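Local coordinates for protein proteolytically activated form of PPO4 Tyrosinase (Agaricus bisporus var. bisporus H97, PDB 4OUA) that hydroxylates monophenols to o-diphenols and oxidises these to reactive o-quinones at a pair of copper ions, the first step of melanin synthesis, at residues 16-19 / 20-24; 311-314 / 315-319. All coordinates share one frame; numbering follows the deposited sequence.

Both contacts are local, each made by side chains a few residues apart on one unbroken piece of chain, so neither closes a long loop, and they follow one another without nesting or crossing. From the N terminus, contact 1 comes first, just after strand 13-14: it forms the short helix 18-21 and the turn that leads into helix 25-39. Some 290 residues later, past the six copper-binding histidines, contact 2 shapes the loop between strands 304-305 and 318-319. The two lie on opposite sides of the chain's centre, their own centres about 38 Å apart: contact 1 packs on loop 126-132 and helices 25-39 and 141-144, contact 2 pairs with strand 304-305 near Leu85.

Contact 1. Residues 16-19 / 20-24; sequences LDIV and DFVRD
The contact between 16-19 and 20-24 is a local one along a single N-capped helical turn, helix 18-21, which joins strand 13-14 to helix 25-39. Asp17 is the N-cap: with CG anti to its backbone N (chi1 -173°), the carboxylate swings round so that OD1 accepts from Val19 N at 2.8 Å through its anti lone pair. Asp17 O accepts from Phe21 N at 2.7 Å and Ile18 O from Val22 N at 3.1 Å. A water accepts from Asp17 N and donates to Asp20 OD2, tying the N-cap residue to the exposed side of the turn. On the side facing the protein, Ile18 CD1 lies 4.0 Å from both Phe21 CD2 and Val22 CG1, while Leu16 CB meets the ring at its edge, near CD1. Ile18 also touches Ile143 of helix 141-144, and Phe21 packs on Leu126 and Pro129. A type I turn from Phe21 to Asp24 then hands the chain over to helix 25-39, where Asp24 caps Phe27 N. Toward solvent, Arg23 runs alongside Val19, whose O sits over one face of the guanidinium, and NH1 makes a long salt bridge of 3.4 Å to Asp20 OD1.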
loop_
_atom_site.group_PDB
_atom_site.type_symbol
_atom_site.label_atom_id
_atom_site.label_comp_id
_atom_site.label_asym_id
_atom_site.label_seq_id
_atom_site.Cartn_x
_atom_site.Cartn_y
_atom_site.Cartn_z
ATOM N N LEU A 16 -11.650 -4.510 -1.525
ATOM C CA LEU A 16 -12.750 -3.641 -1.922
ATOM C C LEU A 16 -12.307 -2.196 -2.120
ATOM O O LEU A 16 -11.291 -1.764 -1.578
ATOM C CB LEU A 16 -13.871 -3.697 -0.884
ATOM C CG LEU A 16 -14.454 -5.078 -0.584
ATOM C CD1 LEU A 16 -15.615 -4.965 0.389
ATOM C CD2 LEU A 16 -14.888 -5.765 -1.866
ATOM N N ASP A 17 -13.076 -1.461 -2.916
ATOM C CA ASP A 17 -12.901 -0.023 -3.041
ATOM C C ASP A 17 -13.261 0.623 -1.708
ATOM O O ASP A 17 -14.312 0.327 -1.138
ATOM C CB ASP A 17 -13.772 0.533 -4.171
ATOM C CG ASP A 17 -13.505 2.000 -4.452
ATOM O OD1 ASP A 17 -13.882 2.849 -3.617
ATOM O OD2 ASP A 17 -12.927 2.303 -5.516
ATOM N N ILE A 18 -12.390 1.497 -1.211
ATOM C CA ILE A 18 -12.577 2.104 0.104
ATOM C C ILE A 18 -13.933 2.802 0.229
ATOM O O ILE A 18 -14.481 2.910 1.325
ATOM C CB ILE A 18 -11.454 3.117 0.419
ATOM C CG1 ILE A 18 -11.476 3.498 1.901
ATOM C CG2 ILE A 18 -11.577 4.350 -0.462
ATOM C CD1 ILE A 18 -11.322 2.321 2.838
ATOM N N VAL A 19 -14.472 3.267 -0.894
ATOM C CA VAL A 19 -15.787 3.897 -0.903
ATOM C C VAL A 19 -16.869 2.888 -0.537
ATOM O O VAL A 19 -17.854 3.228 0.119
ATOM C CB VAL A 19 -16.113 4.518 -2.275
ATOM C CG1 VAL A 19 -17.577 4.927 -2.340
ATOM C CG2 VAL A 19 -15.213 5.710 -2.542
ATOM N N ASP A 20 -16.676 1.646 -0.965
ATOM C CA ASP A 20 -17.591 0.563 -0.626
ATOM C C ASP A 20 -17.236 -0.029 0.731
ATOM O O ASP A 20 -18.112 -0.395 1.512
ATOM C CB ASP A 20 -17.556 -0.532 -1.694
ATOM C CG ASP A 20 -17.985 -0.034 -3.058
ATOM O OD1 ASP A 20 -18.836 0.878 -3.120
ATOM O OD2 ASP A 20 -17.471 -0.558 -4.068
ATOM N N PHE A 21 -15.936 -0.114 0.995
ATOM C CA PHE A 21 -15.409 -0.747 2.197
ATOM C C PHE A 21 -15.918 -0.084 3.472
ATOM O O PHE A 21 -16.246 -0.763 4.446
ATOM C CB PHE A 21 -13.879 -0.721 2.166
ATOM C CG PHE A 21 -13.229 -1.516 3.263
ATOM C CD1 PHE A 21 -12.847 -2.829 3.049
ATOM C CD2 PHE A 21 -12.984 -0.946 4.499
ATOM C CE1 PHE A 21 -12.242 -3.561 4.050
ATOM C CE2 PHE A 21 -12.381 -1.674 5.503
ATOM C CZ PHE A 21 -12.008 -2.984 5.278
ATOM N N VAL A 22 -15.983 1.243 3.461
ATOM C CA VAL A 22 -16.406 1.994 4.638
ATOM C C VAL A 22 -17.892 1.794 4.933
ATOM O O VAL A 22 -18.330 1.957 6.071
ATOM C CB VAL A 22 -16.120 3.502 4.478
ATOM C CG1 VAL A 22 -14.617 3.762 4.477
ATOM C CG2 VAL A 22 -16.766 4.036 3.209
ATOM N N ARG A 23 -18.660 1.437 3.908
ATOM C CA ARG A 23 -20.086 1.179 4.077
ATOM C C ARG A 23 -20.349 -0.203 4.677
ATOM O O ARG A 23 -21.477 -0.519 5.050
ATOM C CB ARG A 23 -20.824 1.301 2.742
ATOM C CG ARG A 23 -20.848 2.700 2.147
ATOM C CD ARG A 23 -21.949 2.817 1.100
ATOM N NE ARG A 23 -21.879 4.070 0.353
ATOM C CZ ARG A 23 -21.369 4.182 -0.870
ATOM N NH1 ARG A 23 -20.887 3.112 -1.489
ATOM N NH2 ARG A 23 -21.345 5.362 -1.478
ATOM N N ASP A 24 -19.304 -1.022 4.759
ATOM C CA ASP A 24 -19.428 -2.378 5.289
ATOM C C ASP A 24 -19.156 -2.397 6.790
ATOM O O ASP A 24 -18.030 -2.153 7.224
ATOM C CB ASP A 24 -18.469 -3.326 4.565
ATOM C CG ASP A 24 -18.880 -4.781 4.693
ATOM O OD1 ASP A 24 -18.570 -5.404 5.732
ATOM O OD2 ASP A 24 -19.512 -5.304 3.751
HETATM O O HOH W 1 -15.533 -2.612 -4.084
#

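Contact 2. Residues 311-314 / 315-319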
loop_
_atom_site.group_PDB
_atom_site.type_symbol
_atom_site.label_atom_id
_atom_site.label_comp_id
_atom_site.label_asym_id
_atom_site.label_seq_id
_atom_site.Cartn_x
_atom_site.Cartn_y
_atom_site.Cartn_z
ATOM N N MET A 311 18.156 -1.722 1.034
ATOM C CA MET A 311 18.814 -2.672 1.927
ATOM C C MET A 311 18.859 -4.076 1.313
ATOM O O MET A 311 19.505 -4.977 1.846
ATOM C CB MET A 311 18.111 -2.689 3.293
ATOM C CG MET A 311 18.656 -3.703 4.313
ATOM S SD MET A 311 17.808 -3.678 5.914
ATOM C CE MET A 311 18.622 -2.288 6.727
ATOM N N GLY A 312 18.179 -4.261 0.187
ATOM C CA GLY A 312 18.229 -5.532 -0.511
ATOM C C GLY A 312 19.338 -5.532 -1.546
ATOM O O GLY A 312 20.033 -6.533 -1.726
ATOM N N PHE A 313 19.508 -4.401 -2.222
ATOM C CA PHE A 313 20.498 -4.289 -3.286
ATOM C C PHE A 313 21.301 -2.998 -3.191
ATOM O O PHE A 313 20.735 -1.911 -3.092
ATOM C CB PHE A 313 19.822 -4.365 -4.656
ATOM C CG PHE A 313 18.810 -5.463 -4.776
ATOM C CD1 PHE A 313 19.211 -6.776 -4.961
ATOM C CD2 PHE A 313 17.456 -5.183 -4.711
ATOM C CE1 PHE A 313 18.279 -7.791 -5.074
ATOM C CE2 PHE A 313 16.519 -6.190 -4.825
ATOM C CZ PHE A 313 16.932 -7.497 -5.007
ATOM N N ALA A 314 22.624 -3.125 -3.228
ATOM C CA ALA A 314 23.500 -1.963 -3.261
ATOM C C ALA A 314 23.474 -1.332 -4.649
ATOM O O ALA A 314 23.171 -2.008 -5.633
ATOM C CB ALA A 314 24.916 -2.350 -2.875
ATOM N N PRO A 315 23.795 -0.033 -4.732
ATOM C CA PRO A 315 23.753 0.701 -6.002
ATOM C C PRO A 315 24.704 0.118 -7.043
ATOM O O PRO A 315 25.905 0.019 -6.795
ATOM C CB PRO A 315 24.176 2.119 -5.602
ATOM C CG PRO A 315 24.951 1.943 -4.340
ATOM C CD PRO A 315 24.295 0.801 -3.628
ATOM N N GLY A 316 24.162 -0.267 -8.195
ATOM C CA GLY A 316 24.963 -0.834 -9.264
ATOM C C GLY A 316 24.697 -2.311 -9.478
ATOM O O GLY A 316 25.081 -2.879 -10.501
ATOM N N THR A 317 24.041 -2.938 -8.508
ATOM C CA THR A 317 23.699 -4.350 -8.613
ATOM C C THR A 317 22.703 -4.580 -9.744
ATOM O O THR A 317 21.812 -3.762 -9.969
ATOM C CB THR A 317 23.105 -4.887 -7.295
ATOM O OG1 THR A 317 24.078 -4.782 -6.248
ATOM C CG2 THR A 317 22.690 -6.343 -7.449
ATOM N N GLU A 318 22.862 -5.689 -10.460
ATOM C CA GLU A 318 21.928 -6.054 -11.519
ATOM C C GLU A 318 20.731 -6.800 -10.939
ATOM O O GLU A 318 20.887 -7.679 -10.092
ATOM C CB GLU A 318 22.620 -6.907 -12.583
ATOM C CG GLU A 318 23.516 -6.119 -13.524
ATOM C CD GLU A 318 22.728 -5.277 -14.511
ATOM O OE1 GLU A 318 21.598 -5.678 -14.865
ATOM O OE2 GLU A 318 23.235 -4.214 -14.931
ATOM N N LEU A 319 19.535 -6.442 -11.395
ATOM C CA LEU A 319 18.313 -7.045 -10.876
ATOM C C LEU A 319 17.430 -7.603 -11.987
ATOM O O LEU A 319 17.266 -6.982 -13.037
ATOM C CB LEU A 319 17.524 -6.026 -10.049
ATOM C CG LEU A 319 18.068 -5.658 -8.667
ATOM C CD1 LEU A 319 19.396 -4.928 -8.759
ATOM C CD2 LEU A 319 17.060 -4.818 -7.918
#
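A type II beta turn from Ala314 to Thr317 reverses the chain in the loop that connects the two antiparallel strands 304-305 and 318-319, and the side chains of Phe313 and Leu319 meet beneath it. Ala314 O closes the turn by accepting twice from one residue: Thr317 N reaches it at 3.1 Å with an N-H...O angle of 160°, and the hydroxyl Thr317 OG1 donates at 3.0 Å. Both donors stand out of the carbonyl plane, on the same face of it. Thr317 OG1 can do this because it stands beside its own backbone N, anti to the carbonyl carbon (chi1 -62°), so amide and hydroxyl grip one oxygen together and the side chain's rotation is fixed. Pro315 and Gly316 fill the two central positions; with its positive phi, Gly316 sits where a side chain would collide with the carbonyl O of Pro315, so glycine suits the position. Below the turn, Leu319 sends CD2 over one face of the Phe313 ring in a CH-pi contact, 3.5 Å from the ring centroid and displaced toward the CD2-CE2 side. Leu319 CD1 also touches Phe313 CG and CB, at the root of the ring, while Thr317 CG2 approaches the ring obliquely. Replacing Phe313 by an alanine would probably leave Leu319 CD2 without the ring face it rests on and open a gap under the turn. Backbone bonds from Gly316 and Thr317 to Glu306, and from Leu319 to Gly304, hold this side of the loop to strand 304-305 and the residue just after it, while Leu319 also packs on Gln83 and Leu85, in the loop between the copper ligand His81 and helix 86-109.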